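Local coordinates for phosphate binding protein (Planctomyces limnophilus, PDB 4JWO) that probably binds phosphate as part of the system that carries it across the cytoplasmic membrane, at residues D142-V147 with F200-E205; V256-G261 with G277-L282. All coordinates share one frame; numbering follows the deposited sequence. Where two conformers were deposited one is given.

Contact 1: D142-V147 with F200-E205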
loop_
_atom_site.group_PDB
_atom_site.type_symbol
_atom_site.label_atom_id
_atom_site.label_comp_id
_atom_site.label_asym_id
_atom_site.label_seq_id
_atom_site.Cartn_x
_atom_site.Cartn_y
_atom_site.Cartn_z
ATOM N N ASP A 142 -4.517 -0.126 2.072
ATOM C CA ASP A 142 -3.916 -0.844 0.950
ATOM C C ASP A 142 -3.936 -2.321 1.291
ATOM O O ASP A 142 -3.326 -2.733 2.272
ATOM C CB ASP A 142 -2.464 -0.369 0.767
ATOM C CG ASP A 142 -1.765 -1.005 -0.440
ATOM O OD1 ASP A 142 -2.320 -1.927 -1.050
ATOM O OD2 ASP A 142 -0.633 -0.579 -0.764
ATOM N N GLY A 143 -4.650 -3.119 0.499
ATOM C CA GLY A 143 -4.696 -4.553 0.712
ATOM C C GLY A 143 -4.175 -5.331 -0.483
ATOM O O GLY A 143 -4.478 -4.994 -1.621
ATOM N N LEU A 144 -3.384 -6.364 -0.222
ATOM C CA LEU A 144 -2.904 -7.260 -1.268
ATOM C C LEU A 144 -3.417 -8.658 -1.021
ATOM O O LEU A 144 -3.527 -9.085 0.124
ATOM C CB LEU A 144 -1.384 -7.345 -1.249
ATOM C CG LEU A 144 -0.580 -6.088 -1.533
ATOM C CD1 LEU A 144 0.885 -6.486 -1.679
ATOM C CD2 LEU A 144 -1.082 -5.370 -2.775
ATOM N N THR A 145 -3.674 -9.383 -2.100
ATOM C CA THR A 145 -4.050 -10.786 -1.994
ATOM C C THR A 145 -3.002 -11.676 -2.631
ATOM O O THR A 145 -2.475 -11.374 -3.702
ATOM C CB THR A 145 -5.377 -11.080 -2.684
ATOM O OG1 THR A 145 -5.295 -10.662 -4.055
ATOM C CG2 THR A 145 -6.509 -10.329 -1.993
ATOM N N VAL A 146 -2.713 -12.780 -1.963
ATOM C CA VAL A 146 -1.999 -13.893 -2.567
ATOM C C VAL A 146 -3.051 -14.855 -3.091
ATOM O O VAL A 146 -4.007 -15.189 -2.384
ATOM C CB VAL A 146 -1.131 -14.598 -1.528
ATOM C CG1 VAL A 146 -0.493 -15.844 -2.116
ATOM C CG2 VAL A 146 -0.070 -13.627 -1.015
ATOM N N VAL A 147 -2.905 -15.274 -4.344
ATOM C CA VAL A 147 -3.903 -16.126 -4.967
ATOM C C VAL A 147 -3.302 -17.414 -5.501
ATOM O O VAL A 147 -2.144 -17.461 -5.902
ATOM C CB VAL A 147 -4.632 -15.389 -6.123
ATOM C CG1 VAL A 147 -5.446 -14.224 -5.578
ATOM C CG2 VAL A 147 -3.626 -14.891 -7.173
ATOM N N PHE A 200 4.707 -4.272 -5.751
ATOM C CA PHE A 200 5.985 -4.950 -5.523
ATOM C C PHE A 200 6.633 -4.491 -4.230
ATOM O O PHE A 200 7.054 -5.314 -3.411
ATOM C CB PHE A 200 6.937 -4.667 -6.690
ATOM C CG PHE A 200 8.288 -5.315 -6.561
ATOM C CD1 PHE A 200 8.515 -6.579 -7.089
ATOM C CD2 PHE A 200 9.334 -4.644 -5.954
ATOM C CE1 PHE A 200 9.776 -7.167 -6.998
ATOM C CE2 PHE A 200 10.599 -5.232 -5.850
ATOM C CZ PHE A 200 10.799 -6.506 -6.374
ATOM N N ASP A 201 6.732 -3.176 -4.056
ATOM C CA ASP A 201 7.355 -2.602 -2.863
ATOM C C ASP A 201 6.669 -3.080 -1.589
ATOM O O ASP A 201 7.335 -3.425 -0.613
ATOM C CB ASP A 201 7.361 -1.071 -2.927
ATOM C CG ASP A 201 8.392 -0.535 -3.902
ATOM O OD1 ASP A 201 9.217 -1.335 -4.399
ATOM O OD2 ASP A 201 8.383 0.691 -4.162
ATOM N N TYR A 202 5.338 -3.114 -1.593
ATOM C CA TYR A 202 4.602 -3.539 -0.398
ATOM C C TYR A 202 4.823 -5.030 -0.124
ATOM O O TYR A 202 5.239 -5.414 0.975
ATOM C CB TYR A 202 3.107 -3.211 -0.577
ATOM C CG TYR A 202 2.195 -3.535 0.596
ATOM C CD1 TYR A 202 2.705 -3.962 1.823
ATOM C CD2 TYR A 202 0.817 -3.413 0.467
ATOM C CE1 TYR A 202 1.858 -4.265 2.889
ATOM C CE2 TYR A 202 -0.032 -3.712 1.524
ATOM C CZ TYR A 202 0.490 -4.130 2.727
ATOM O OH TYR A 202 -0.341 -4.428 3.790
ATOM N N PHE A 203 4.557 -5.864 -1.122
ATOM C CA PHE A 203 4.671 -7.309 -0.940
ATOM C C PHE A 203 6.066 -7.700 -0.495
ATOM O O PHE A 203 6.242 -8.428 0.482
ATOM C CB PHE A 203 4.323 -8.022 -2.242
ATOM C CG PHE A 203 4.275 -9.512 -2.113
ATOM C CD1 PHE A 203 3.147 -10.134 -1.581
ATOM C CD2 PHE A 203 5.350 -10.286 -2.507
ATOM C CE1 PHE A 203 3.094 -11.518 -1.452
ATOM C CE2 PHE A 203 5.308 -11.665 -2.379
ATOM C CZ PHE A 203 4.170 -12.277 -1.848
ATOM N N THR A 204 7.078 -7.200 -1.192
ATOM C CA THR A 204 8.444 -7.564 -0.826
ATOM C C THR A 204 8.837 -7.035 0.549
ATOM O O THR A 204 9.527 -7.728 1.294
ATOM C CB THR A 204 9.479 -7.128 -1.891
ATOM O OG1 THR A 204 9.478 -5.699 -2.005
ATOM C CG2 THR A 204 9.157 -7.764 -3.221
ATOM N N GLU A 205 8.397 -5.829 0.906
ATOM C CA GLU A 205 8.710 -5.271 2.223
ATOM C C GLU A 205 8.228 -6.191 3.345
ATOM O O GLU A 205 8.983 -6.513 4.265
ATOM C CB GLU A 205 8.063 -3.887 2.399
ATOM C CG GLU A 205 8.216 -3.273 3.796
ATOM C CD GLU A 205 7.400 -1.990 3.966
ATOM O OE1 GLU A 205 7.052 -1.353 2.944
ATOM O OE2 GLU A 205 7.097 -1.622 5.118
#
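Tyr202 holds CG anti to its backbone N (chi1 -178°), which carries CG toward the strand. The ring beyond it meets Asp142 and Leu144. Leu144 has CG beside its own backbone N and anti to the carbonyl carbon. Leu144 and Tyr202 slide past each other in opposite directions. Leu144 CG lies 3.6 Å from Tyr202 CD2. Leu144 CD1 goes further, to 3.8 Å from Phe203 CB, and also sits at the edge of the Phe203 ring. One methyl, Leu144 CD1, thus touches both Tyr202 and Phe203, successive residues of the helix.

Asp142 comes to CD2 and CE2 from the other side of the tyrosine ring plane, so the ring passes between Asp142 and Leu144. Its OD2 is 3.4 Å from Tyr202 CD2, and the carboxylate and ring planes are 65° apart. The backbone takes part too, with Asp142 O 3.5 Å from Tyr202 CE2. The hydroxyl of Tyr202 is hydrogen-bonded to Pro281 O, which fixes the far end of the ring. Arg284 adds a cation-pi contact to this ring. An alanine in place of Tyr202 would probably open a gap beside Leu144 and leave Pro281 O without its hydroxyl partner and Arg284 without its ring.

Further along the strand, Val146 crosses Phe203 at about a right angle. Val146 CG2 comes to 3.8 Å from Phe203 CE1, near the ring plane.

The contact is buried and packs helix 198-208 onto strand 134-148, at an angle of 69° between their local directions. This is a helix laid on the central sheet of one lobe, consistent with the periplasmic-binding-protein fold of the PstS family. Phe203 also stacks on Tyr240 of strand 237-242 and meets Trp167 of helix 160-167 edge-to-face. Strand 134-148 is itself paired with strands 237-242, 254-259 and 283-291.

Contact 2: V256-G261 with G277-L282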
loop_
_atom_site.group_PDB
_atom_site.type_symbol
_atom_site.label_atom_id
_atom_site.label_comp_id
_atom_site.label_asym_id
_atom_site.label_seq_id
_atom_site.Cartn_x
_atom_site.Cartn_y
_atom_site.Cartn_z
ATOM N N VAL A 256 -5.522 -16.941 -0.869
ATOM C CA VAL A 256 -4.838 -17.668 0.193
ATOM C C VAL A 256 -5.081 -16.984 1.534
ATOM O O VAL A 256 -4.984 -15.760 1.655
ATOM C CB VAL A 256 -3.326 -17.743 -0.103
ATOM C CG1 VAL A 256 -2.559 -18.364 1.060
ATOM C CG2 VAL A 256 -3.095 -18.529 -1.399
ATOM N N LYS A 257 -5.426 -17.780 2.538
ATOM C CA LYS A 257 -5.535 -17.261 3.897
ATOM C C LYS A 257 -4.132 -17.127 4.475
ATOM O O LYS A 257 -3.286 -17.982 4.233
ATOM C CB LYS A 257 -6.386 -18.199 4.749
ATOM C CG LYS A 257 -7.763 -18.445 4.163
ATOM C CD LYS A 257 -8.555 -19.412 5.016
ATOM C CE LYS A 257 -10.002 -19.483 4.567
ATOM N NZ LYS A 257 -10.138 -19.926 3.156
ATOM N N ILE A 258 -3.890 -16.056 5.232
ATOM C CA ILE A 258 -2.534 -15.684 5.629
ATOM C C ILE A 258 -2.298 -15.764 7.139
ATOM O O ILE A 258 -3.035 -15.168 7.929
ATOM C CB ILE A 258 -2.188 -14.261 5.128
ATOM C CG1 ILE A 258 -2.309 -14.174 3.600
ATOM C CG2 ILE A 258 -0.774 -13.842 5.561
ATOM C CD1 ILE A 258 -1.280 -15.010 2.843
ATOM N N SER A 259 -1.271 -16.514 7.534
ATOM C CA SER A 259 -0.829 -16.541 8.925
ATOM C C SER A 259 0.483 -15.787 9.061
ATOM O O SER A 259 1.360 -15.927 8.216
ATOM C CB SER A 259 -0.618 -17.974 9.390
ATOM O OG SER A 259 -1.848 -18.666 9.443
ATOM N N ASP A 260 0.624 -15.011 10.132
ATOM C CA ASP A 260 1.827 -14.206 10.320
ATOM C C ASP A 260 2.727 -14.644 11.478
ATOM O O ASP A 260 3.734 -13.995 11.756
ATOM C CB ASP A 260 1.470 -12.712 10.441
ATOM C CG ASP A 260 0.830 -12.355 11.774
ATOM O OD1 ASP A 260 0.442 -13.265 12.542
ATOM O OD2 ASP A 260 0.706 -11.138 12.053
ATOM N N GLY A 261 2.369 -15.729 12.161
ATOM C CA GLY A 261 3.167 -16.203 13.283
ATOM C C GLY A 261 2.941 -15.406 14.555
ATOM O O GLY A 261 3.558 -15.669 15.587
ATOM N N GLY A 277 -8.356 -4.803 10.647
ATOM C CA GLY A 277 -6.923 -4.953 10.825
ATOM C C GLY A 277 -6.479 -6.378 11.120
ATOM O O GLY A 277 -5.322 -6.613 11.437
ATOM N N GLU A 278 -7.395 -7.329 11.028
ATOM C CA GLU A 278 -7.055 -8.714 11.326
ATOM C C GLU A 278 -6.141 -9.284 10.237
ATOM O O GLU A 278 -5.288 -10.121 10.516
ATOM C CB GLU A 278 -8.325 -9.560 11.477
ATOM C CG GLU A 278 -8.081 -10.966 11.991
ATOM C CD GLU A 278 -9.333 -11.825 11.947
ATOM O OE1 GLU A 278 -10.357 -11.364 11.399
ATOM O OE2 GLU A 278 -9.290 -12.963 12.455
ATOM N N TYR A 279 -6.328 -8.818 9.005
ATOM C CA TYR A 279 -5.557 -9.313 7.875
ATOM C C TYR A 279 -4.214 -8.586 7.794
ATOM O O TYR A 279 -4.061 -7.570 7.103
ATOM C CB TYR A 279 -6.372 -9.161 6.586
ATOM C CG TYR A 279 -5.686 -9.677 5.348
ATOM C CD1 TYR A 279 -5.531 -11.036 5.131
ATOM C CD2 TYR A 279 -5.230 -8.806 4.375
ATOM C CE1 TYR A 279 -4.910 -11.511 3.979
ATOM C CE2 TYR A 279 -4.611 -9.266 3.228
ATOM C CZ TYR A 279 -4.459 -10.619 3.034
ATOM O OH TYR A 279 -3.835 -11.086 1.884
ATOM N N THR A 280 -3.245 -9.110 8.540
ATOM C CA THR A 280 -1.912 -8.525 8.608
ATOM C C THR A 280 -0.872 -9.615 8.292
ATOM O O THR A 280 -1.040 -10.767 8.681
ATOM C CB THR A 280 -1.692 -7.856 9.996
ATOM O OG1 THR A 280 -0.456 -7.131 10.016
ATOM C CG2 THR A 280 -1.708 -8.890 11.121
ATOM N N PRO A 281 0.220 -9.251 7.604
ATOM C CA PRO A 281 0.679 -7.913 7.204
ATOM C C PRO A 281 0.228 -7.398 5.842
ATOM O O PRO A 281 0.675 -6.315 5.457
ATOM C CB PRO A 281 2.194 -8.088 7.178
ATOM C CG PRO A 281 2.358 -9.492 6.641
ATOM C CD PRO A 281 1.208 -10.286 7.259
ATOM N N LEU A 282 -0.620 -8.126 5.133
ATOM C CA LEU A 282 -0.928 -7.765 3.752
ATOM C C LEU A 282 -2.091 -6.779 3.554
ATOM O O LEU A 282 -2.528 -6.551 2.431
ATOM C CB LEU A 282 -1.097 -9.028 2.898
ATOM C CG LEU A 282 0.218 -9.789 2.706
ATOM C CD1 LEU A 282 -0.039 -11.162 2.085
ATOM C CD2 LEU A 282 1.158 -8.990 1.822
HETATM O O HOH W 1 -4.399 -13.355 0.375
HETATM O O HOH W 2 -3.170 -12.265 7.811
HETATM O O HOH W 3 1.966 -9.220 10.730
#
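The loop between helix 271-275 and strand 283-291 lies against the end of strand 254-259, where Ile258 meets Tyr279 and Leu282. Ile258 CG1 is 3.7 Å from Tyr279 CE1, and the two side chains cross obliquely. Leu282 reaches Ile258 from another direction, at about a right angle, with its CD1 4.1 Å from Ile258 CG1.

An inverse gamma turn centred on Tyr279 and a cis peptide bond before Pro281 shape this loop. Tyr279 CG is anti to its backbone N (chi1 -178°), and the end of the side chain comes nearer to the strand than its base. Its hydroxyl is hydrogen-bonded to Leu144 O of the neighbouring strand 134-148. The same hydroxyl accepts from a water at 2.8 Å from Tyr279 OH, and this water also donates to Val256 O. A second water bridges the backbones, donating to Ile258 O and Thr280 O.

Beyond the strand, Asp260 CB packs 4.0 Å from Pro281 CD. OD1 of the carboxylate accepts from two backbone N atoms just along the chain, those of Lys262 and Ala264. A third water donates to the other oxygen, 2.6 Å from Asp260 OD2. Its link to Thr280 OG1 is less certain, because that residue has two conformers.

How the contacts relate
From the N terminus, strand 134-148 comes first. The chain then runs through strand 157-159 and helix 160-167 to helix 198-208, where contact 1 closes a loop with 52 residues between its segments. Contact 2 opens later, on strand 254-259, and closes a shorter loop of 15 residues that includes helix 271-275. The two are in series and neither nest nor cross. They join in space: the centres of contact 1 and contact 2 are about 11 Å apart. Segment 277-282 reaches both halves of contact 1, the strand and the helix, and strands 134-148 and 254-259 are neighbours in one sheet. A disulfide, Cys157 to Cys266, ties the first loop to the second.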